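Local coordinates for protein phosphoserine phosphatase RsbX (Bacillus subtilis, PDB 3W42) that removes phosphate from the phosphorylated stressosome protein RsbS and so acts as a negative regulator of sigma-B in the general stress response, at residues N7-Q16 with S28-L38; N84-I92 with P126-K134. One frame throughout, in Å; residues are numbered along the deposited sequence. Where two conformers were deposited one is given.

Contact 1 of 2, residues N7-Q16 with S28-L38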
# COMPACT_ATOMS: atom_id res chain seq x y z
N ASN A 7 -3.41 0.38 -17.63
CA ASN A 7 -3.04 -0.46 -18.74
C ASN A 7 -4.18 -1.44 -19.01
O ASN A 7 -5.27 -1.25 -18.47
CB ASN A 7 -1.65 -1.06 -18.63
CG ASN A 7 -1.54 -2.12 -17.57
OD1 ASN A 7 -2.54 -2.61 -17.03
ND2 ASN A 7 -0.32 -2.46 -17.22
N GLU A 8 -3.94 -2.47 -19.80
CA GLU A 8 -5.03 -3.38 -20.11
C GLU A 8 -5.47 -4.23 -18.91
O GLU A 8 -6.57 -4.79 -18.96
CB GLU A 8 -4.59 -4.32 -21.28
CG GLU A 8 -4.35 -3.60 -22.63
CD GLU A 8 -3.55 -4.42 -23.65
OE1 GLU A 8 -2.29 -4.63 -23.38
OE2 GLU A 8 -4.13 -4.89 -24.65
N HIS A 9 -4.65 -4.32 -17.90
CA HIS A 9 -4.85 -5.24 -16.79
C HIS A 9 -5.25 -4.58 -15.50
O HIS A 9 -5.78 -5.26 -14.59
CB HIS A 9 -3.57 -6.05 -16.57
CG HIS A 9 -3.19 -6.79 -17.81
ND1 HIS A 9 -3.95 -7.81 -18.33
CD2 HIS A 9 -2.15 -6.55 -18.64
CE1 HIS A 9 -3.35 -8.18 -19.46
NE2 HIS A 9 -2.29 -7.41 -19.67
N ILE A 10 -4.96 -3.31 -15.32
CA ILE A 10 -5.24 -2.61 -14.07
C ILE A 10 -5.35 -1.12 -14.33
O ILE A 10 -4.70 -0.58 -15.21
CB ILE A 10 -4.08 -2.87 -13.03
CG1 ILE A 10 -4.55 -2.56 -11.57
CG2 ILE A 10 -2.75 -2.20 -13.44
CD1 ILE A 10 -3.51 -2.87 -10.55
N GLN A 11 -6.19 -0.49 -13.52
CA GLN A 11 -6.17 0.95 -13.35
C GLN A 11 -5.88 1.27 -11.90
O GLN A 11 -6.41 0.59 -11.01
CB GLN A 11 -7.35 1.70 -13.92
CG GLN A 11 -8.61 1.46 -13.25
CD GLN A 11 -9.76 2.35 -13.60
OE1 GLN A 11 -10.54 2.53 -12.58
NE2 GLN A 11 -10.03 2.63 -14.91
N THR A 12 -5.03 2.26 -11.68
CA THR A 12 -4.60 2.59 -10.35
C THR A 12 -4.72 4.11 -10.07
O THR A 12 -4.70 4.94 -11.00
CB THR A 12 -3.17 2.16 -10.05
OG1 THR A 12 -2.25 2.81 -10.96
CG2 THR A 12 -2.97 0.64 -10.18
N LEU A 13 -4.79 4.43 -8.81
CA LEU A 13 -4.80 5.80 -8.32
C LEU A 13 -4.03 5.84 -7.02
O LEU A 13 -4.32 5.02 -6.13
CB LEU A 13 -6.23 6.30 -8.20
CG LEU A 13 -6.41 7.77 -7.73
CD1 LEU A 13 -7.74 8.29 -8.26
CD2 LEU A 13 -6.32 7.90 -6.23
N VAL A 14 -3.08 6.75 -6.92
CA VAL A 14 -2.35 6.99 -5.68
C VAL A 14 -2.76 8.37 -5.16
O VAL A 14 -2.73 9.36 -5.95
CB VAL A 14 -0.85 6.96 -5.87
CG1 VAL A 14 -0.14 7.23 -4.51
CG2 VAL A 14 -0.42 5.73 -6.55
N TYR A 15 -3.13 8.47 -3.91
CA TYR A 15 -3.47 9.71 -3.22
C TYR A 15 -2.50 9.87 -2.08
O TYR A 15 -2.26 8.93 -1.31
CB TYR A 15 -4.88 9.59 -2.67
CG TYR A 15 -5.33 10.80 -1.81
CD1 TYR A 15 -4.86 10.95 -0.47
CD2 TYR A 15 -6.16 11.72 -2.29
CE1 TYR A 15 -5.13 12.08 0.31
CE2 TYR A 15 -6.50 12.87 -1.44
CZ TYR A 15 -5.95 13.02 -0.19
OH TYR A 15 -6.30 14.13 0.61
N GLN A 16 -1.95 11.09 -1.91
CA GLN A 16 -1.20 11.39 -0.72
C GLN A 16 -1.40 12.83 -0.32
O GLN A 16 -1.32 13.73 -1.18
CB GLN A 16 0.30 11.12 -0.91
CG GLN A 16 1.09 11.31 0.37
CD GLN A 16 2.48 10.88 0.23
OE1 GLN A 16 3.32 11.67 -0.25
NE2 GLN A 16 2.82 9.70 0.68
N SER A 28 5.50 7.12 2.48
CA SER A 28 6.01 7.00 1.13
C SER A 28 5.21 5.90 0.39
O SER A 28 4.51 5.07 0.98
CB SER A 28 7.55 6.81 1.07
OG SER A 28 8.37 7.78 1.67
N PHE A 29 5.35 5.92 -0.94
CA PHE A 29 4.76 4.89 -1.80
C PHE A 29 5.66 4.66 -2.96
O PHE A 29 6.45 5.49 -3.35
CB PHE A 29 3.37 5.26 -2.24
CG PHE A 29 3.37 6.53 -3.13
CD1 PHE A 29 3.59 6.46 -4.48
CD2 PHE A 29 3.20 7.79 -2.55
CE1 PHE A 29 3.63 7.58 -5.25
CE2 PHE A 29 3.24 8.90 -3.34
CZ PHE A 29 3.52 8.79 -4.65
N PHE A 30 5.48 3.50 -3.57
CA PHE A 30 6.07 3.20 -4.88
C PHE A 30 5.05 2.39 -5.68
O PHE A 30 4.38 1.49 -5.11
CB PHE A 30 7.39 2.43 -4.78
CG PHE A 30 7.98 2.22 -6.14
CD1 PHE A 30 8.54 3.28 -6.81
CD2 PHE A 30 7.90 1.00 -6.79
CE1 PHE A 30 9.02 3.09 -8.13
CE2 PHE A 30 8.36 0.83 -8.05
CZ PHE A 30 8.91 1.85 -8.74
N MET A 31 4.94 2.61 -6.95
CA MET A 31 3.91 1.95 -7.87
C MET A 31 4.65 1.75 -9.20
O MET A 31 5.03 2.79 -9.76
CB MET A 31 2.62 2.76 -8.21
CG MET A 31 1.75 2.20 -9.36
SD MET A 31 1.11 0.52 -9.10
CE MET A 31 0.17 1.10 -7.92
N LYS A 32 4.70 0.57 -9.77
CA LYS A 32 5.04 0.43 -11.19
C LYS A 32 4.33 -0.76 -11.76
O LYS A 32 4.37 -1.83 -11.21
CB LYS A 32 6.54 0.24 -11.37
CG LYS A 32 7.03 0.15 -12.78
CD LYS A 32 8.46 -0.47 -12.78
CE LYS A 32 9.52 0.59 -12.22
NZ LYS A 32 11.09 0.44 -12.15
N ALA A 33 3.69 -0.56 -12.88
CA ALA A 33 3.04 -1.56 -13.65
C ALA A 33 3.63 -1.61 -15.05
O ALA A 33 3.93 -0.57 -15.63
CB ALA A 33 1.49 -1.38 -13.71
N ASP A 34 3.79 -2.79 -15.60
CA ASP A 34 4.01 -2.99 -17.03
C ASP A 34 2.93 -3.98 -17.52
O ASP A 34 1.93 -4.19 -16.83
CB ASP A 34 5.44 -3.45 -17.29
CG ASP A 34 5.79 -4.83 -16.79
OD1 ASP A 34 4.96 -5.62 -16.47
OD2 ASP A 34 7.00 -5.08 -16.86
N ASP A 35 3.08 -4.47 -18.74
CA ASP A 35 2.00 -5.29 -19.30
C ASP A 35 1.85 -6.62 -18.61
O ASP A 35 0.86 -7.30 -18.81
CB ASP A 35 2.21 -5.50 -20.79
CG ASP A 35 2.21 -4.24 -21.59
OD1 ASP A 35 1.49 -3.29 -21.26
OD2 ASP A 35 2.93 -4.21 -22.62
N LYS A 36 2.87 -7.01 -17.83
CA LYS A 36 2.94 -8.33 -17.23
C LYS A 36 2.67 -8.31 -15.71
O LYS A 36 2.13 -9.28 -15.18
CB LYS A 36 4.26 -9.00 -17.51
CG LYS A 36 4.43 -9.32 -19.04
CD LYS A 36 5.85 -9.82 -19.48
CE LYS A 36 6.51 -11.20 -18.89
NZ LYS A 36 7.82 -11.61 -19.67
N GLU A 37 3.11 -7.29 -14.99
CA GLU A 37 3.12 -7.32 -13.54
C GLU A 37 3.06 -5.95 -12.95
O GLU A 37 3.31 -4.92 -13.58
CB GLU A 37 4.26 -8.10 -13.00
CG GLU A 37 5.53 -7.51 -13.28
CD GLU A 37 6.68 -8.44 -12.96
OE1 GLU A 37 6.62 -9.29 -12.15
OE2 GLU A 37 7.66 -8.45 -13.64
N LEU A 38 2.70 -5.95 -11.66
CA LEU A 38 2.63 -4.74 -10.79
C LEU A 38 3.53 -4.99 -9.61
O LEU A 38 3.48 -6.09 -9.03
CB LEU A 38 1.17 -4.51 -10.24
CG LEU A 38 0.92 -3.30 -9.34
CD1 LEU A 38 0.78 -2.08 -10.28
CD2 LEU A 38 -0.33 -3.37 -8.38
O HOH W 1 1.75 -1.50 -19.06
O HOH W 2 -1.35 -3.47 -20.91
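A Val-14 chi1 of 180° sends CG1 away from the backbone N, and a chi1 of 64° folds the Phe-29 ring in between its own backbone N and carbonyl carbon, so that the methyl lands almost on the ring normal. Val-14 CG1 sits 3.6 Å from the Phe-29 ring centroid, a CH-pi contact between the two sheets of the PPM-type alpha-beta-beta-alpha sandwich. Strands 10-16 and 28-33 belong to different sheets and run nearly antiparallel, 9.1 Å apart at closest, so the strands meet through their side chains.

At the edge of the same ring, near its plane, comes the amide of Gln-16, whose NE2 is hydrogen-bonded to Thr-192. Further along, the side chains of Ile-10 and Leu-38, the latter in the conformer given, cross at about a right angle, CD1 to CD2 at 3.9 Å.

Where the layers end, the turns at Asn-7 and Asp-34 are both Asx turns: Asn-7 OD1 accepts from the backbone N of His-9 and of Ile-10, and Asp-34 OD1 takes those of Lys-36 and Glu-37. Water joins the two turns. One molecule accepts from Asn-7 ND2 and donates to Asp-35 OD1; a second, held by Glu-8 N at 3.0 Å, donates to both Glu-8 OE1 and Asp-35 OD1, lying between carboxylate oxygens 4.5 Å apart.

Contact 2 of 2, residues N84-I92 with P126-K134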
# COMPACT_ATOMS: atom_id res chain seq x y z
N ASN A 84 19.34 1.43 12.75
CA ASN A 84 19.88 2.81 12.85
C ASN A 84 18.99 3.87 12.27
O ASN A 84 19.44 5.04 12.24
CB ASN A 84 21.32 2.98 12.35
CG ASN A 84 22.24 1.95 12.94
OD1 ASN A 84 22.96 1.22 12.20
ND2 ASN A 84 22.21 1.81 14.29
N LYS A 85 17.74 3.55 11.97
CA LYS A 85 16.76 4.53 11.50
C LYS A 85 15.55 4.45 12.44
O LYS A 85 15.46 3.58 13.32
CB LYS A 85 16.35 4.25 10.04
CG LYS A 85 17.38 4.42 9.00
CD LYS A 85 16.84 4.39 7.57
CE LYS A 85 17.88 4.58 6.48
NZ LYS A 85 18.92 3.53 6.53
N ARG A 86 14.58 5.31 12.20
CA ARG A 86 13.36 5.27 13.02
C ARG A 86 12.60 3.94 12.84
O ARG A 86 11.97 3.50 13.78
CB ARG A 86 12.39 6.38 12.64
CG ARG A 86 12.84 7.81 13.03
CD ARG A 86 12.42 8.19 14.41
NE ARG A 86 12.60 9.58 14.78
CZ ARG A 86 13.56 10.04 15.60
NH1 ARG A 86 14.54 9.30 16.09
NH2 ARG A 86 13.48 11.30 15.95
N GLY A 87 12.61 3.37 11.64
CA GLY A 87 11.75 2.26 11.34
C GLY A 87 10.56 2.71 10.59
O GLY A 87 10.27 3.88 10.44
N ALA A 88 9.74 1.73 10.14
CA ALA A 88 8.53 2.04 9.39
C ALA A 88 7.54 0.89 9.46
O ALA A 88 7.99 -0.29 9.55
CB ALA A 88 8.84 2.31 7.91
N THR A 89 6.28 1.16 9.35
CA THR A 89 5.31 0.15 9.00
C THR A 89 5.20 0.10 7.47
O THR A 89 5.39 1.14 6.81
CB THR A 89 3.98 0.36 9.73
OG1 THR A 89 3.46 1.65 9.27
CG2 THR A 89 4.13 0.34 11.21
N ALA A 90 4.96 -1.07 6.88
CA ALA A 90 5.00 -1.14 5.43
C ALA A 90 4.25 -2.37 4.93
O ALA A 90 4.17 -3.39 5.61
CB ALA A 90 6.45 -1.26 4.94
N SER A 91 3.78 -2.26 3.70
CA SER A 91 3.08 -3.30 2.98
C SER A 91 3.56 -3.33 1.58
O SER A 91 3.74 -2.28 0.93
CB SER A 91 1.61 -3.06 2.98
OG SER A 91 1.14 -3.07 4.34
N ILE A 92 3.81 -4.54 1.04
CA ILE A 92 4.33 -4.74 -0.30
C ILE A 92 3.45 -5.76 -1.03
O ILE A 92 3.14 -6.83 -0.51
CB ILE A 92 5.76 -5.27 -0.28
CG1 ILE A 92 6.66 -4.28 0.50
CG2 ILE A 92 6.34 -5.34 -1.72
CD1 ILE A 92 8.15 -4.75 0.60
N PRO A 126 -3.78 -6.45 10.87
CA PRO A 126 -2.44 -5.85 10.92
C PRO A 126 -1.49 -6.72 11.71
O PRO A 126 -1.91 -7.30 12.72
CB PRO A 126 -2.68 -4.48 11.54
CG PRO A 126 -3.85 -4.69 12.46
CD PRO A 126 -4.69 -5.73 11.78
N ILE A 127 -0.26 -6.85 11.31
CA ILE A 127 0.81 -7.53 12.01
C ILE A 127 1.41 -6.53 13.02
O ILE A 127 1.81 -5.43 12.63
CB ILE A 127 1.85 -8.05 10.97
CG1 ILE A 127 1.21 -9.08 10.00
CG2 ILE A 127 3.08 -8.52 11.67
CD1 ILE A 127 0.95 -10.45 10.62
N SER A 128 1.53 -6.89 14.27
CA SER A 128 2.07 -6.00 15.29
C SER A 128 3.48 -5.66 15.02
O SER A 128 4.25 -6.37 14.40
CB SER A 128 1.89 -6.62 16.69
OG SER A 128 2.58 -7.86 16.78
N GLY A 129 3.85 -4.50 15.57
CA GLY A 129 5.21 -4.02 15.49
C GLY A 129 5.46 -3.21 14.21
O GLY A 129 4.61 -2.57 13.67
N TYR A 130 6.72 -3.22 13.81
CA TYR A 130 7.17 -2.43 12.68
C TYR A 130 8.47 -2.99 12.18
O TYR A 130 9.10 -3.83 12.85
CB TYR A 130 7.31 -0.90 13.05
CG TYR A 130 8.34 -0.58 14.08
CD1 TYR A 130 8.02 -0.67 15.43
CD2 TYR A 130 9.60 -0.14 13.71
CE1 TYR A 130 9.01 -0.33 16.38
CE2 TYR A 130 10.53 0.18 14.65
CZ TYR A 130 10.26 0.07 15.98
OH TYR A 130 11.21 0.38 16.95
N LEU A 131 8.92 -2.56 11.03
CA LEU A 131 10.22 -2.93 10.53
C LEU A 131 11.23 -2.06 11.24
O LEU A 131 11.34 -0.86 11.03
CB LEU A 131 10.32 -2.72 9.03
CG LEU A 131 9.34 -3.52 8.17
CD1 LEU A 131 9.47 -3.18 6.71
CD2 LEU A 131 9.49 -5.03 8.34
N SER A 132 12.06 -2.71 12.09
CA SER A 132 13.00 -2.04 12.95
C SER A 132 14.46 -2.37 12.67
O SER A 132 15.34 -1.77 13.24
CB SER A 132 12.70 -2.43 14.41
OG SER A 132 13.06 -3.81 14.60
N GLY A 133 14.72 -3.41 11.87
CA GLY A 133 16.08 -3.93 11.71
C GLY A 133 16.35 -5.14 12.56
O GLY A 133 17.33 -5.76 12.40
N LYS A 134 15.50 -5.42 13.52
CA LYS A 134 15.59 -6.67 14.28
C LYS A 134 14.86 -7.81 13.63
O LYS A 134 14.09 -7.61 12.74
CB LYS A 134 14.97 -6.44 15.61
CG LYS A 134 15.60 -5.34 16.43
CD LYS A 134 15.55 -5.60 17.93
CE LYS A 134 16.16 -6.97 18.41
NZ LYS A 134 15.39 -7.65 19.53
O HOH W 3 14.27 0.94 13.65
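Leu-131, Tyr-130 and Ala-88 bury the most surface here, and the backbone pairs the first with the last. Leu-131 N donates to Ala-88 O at 2.9 Å, and Ala-88 N returns the bond to Leu-131 O at 3.2 Å; both are moderately bent, with N-H...O angles near 150°. Together they make a single antiparallel bridge, a hydrogen-bonded pair, between the start of strand 88-92 and a segment that is otherwise irregular.

The leucine side chain runs on from the bridge toward Ala-90. Its CG lies beside the backbone N and anti to the carbonyl carbon (chi1 -61°), which carries CD1 to within 4.0 Å of Ala-90 CB, while Leu-131 CB rests 3.4 Å from Ala-88 O. Beyond the strand, the same side chain packs on Ile-75 and Asn-79 of helix 71-81. Ala-88 turns its methyl the other way, onto Ile-59 of helix 49-65.

Tyr-130 lies along the backbone of residues 86-88. Gly-87 CA and Arg-86 O come to its ring obliquely, 4.0 Å from CD2 and 3.7 Å from CE2 respectively. Gly-87, at a positive phi of 100°, also brings its CA within 3.2 Å of Leu-131 O. Tyr-130 CB meets Thr-89 CG2, the two side chains crossing at about a right angle, and Thr-89 OG1 is hydrogen-bonded to Asn-109. A water lies 2.9 Å from both Lys-85 O and Ser-132 O, carrying the connection past the end of the bridge.

Here the loop preceding strand 140-144 is tied to the first residues of a central strand of the five-stranded sheet, at the manganese-bearing end of the PPM-type phosphatase sandwich.

In the fold
Contact 1 and contact 2 both reach the five-stranded sheet, where strands 37-45 and 88-96 are neighbours: the first joins that sheet to its six-stranded partner, the second fastens a loop to the start of strand 88-96. Their centres are 23 Å apart on opposite sides of the chain's centre, and their nearest atoms stay about 7 Å apart without touching. Manganese is held by Asp-44, Asp-156 and Asp-189. The side chain of Thr-89 in contact 2 is about 7 Å from the ion, and that of Gln-16 in contact 1 about 10 Å. Strand 37-45, which supplies Leu-38 to contact 1, carries the ligand Asp-44, whose backbone pairs with Thr-89.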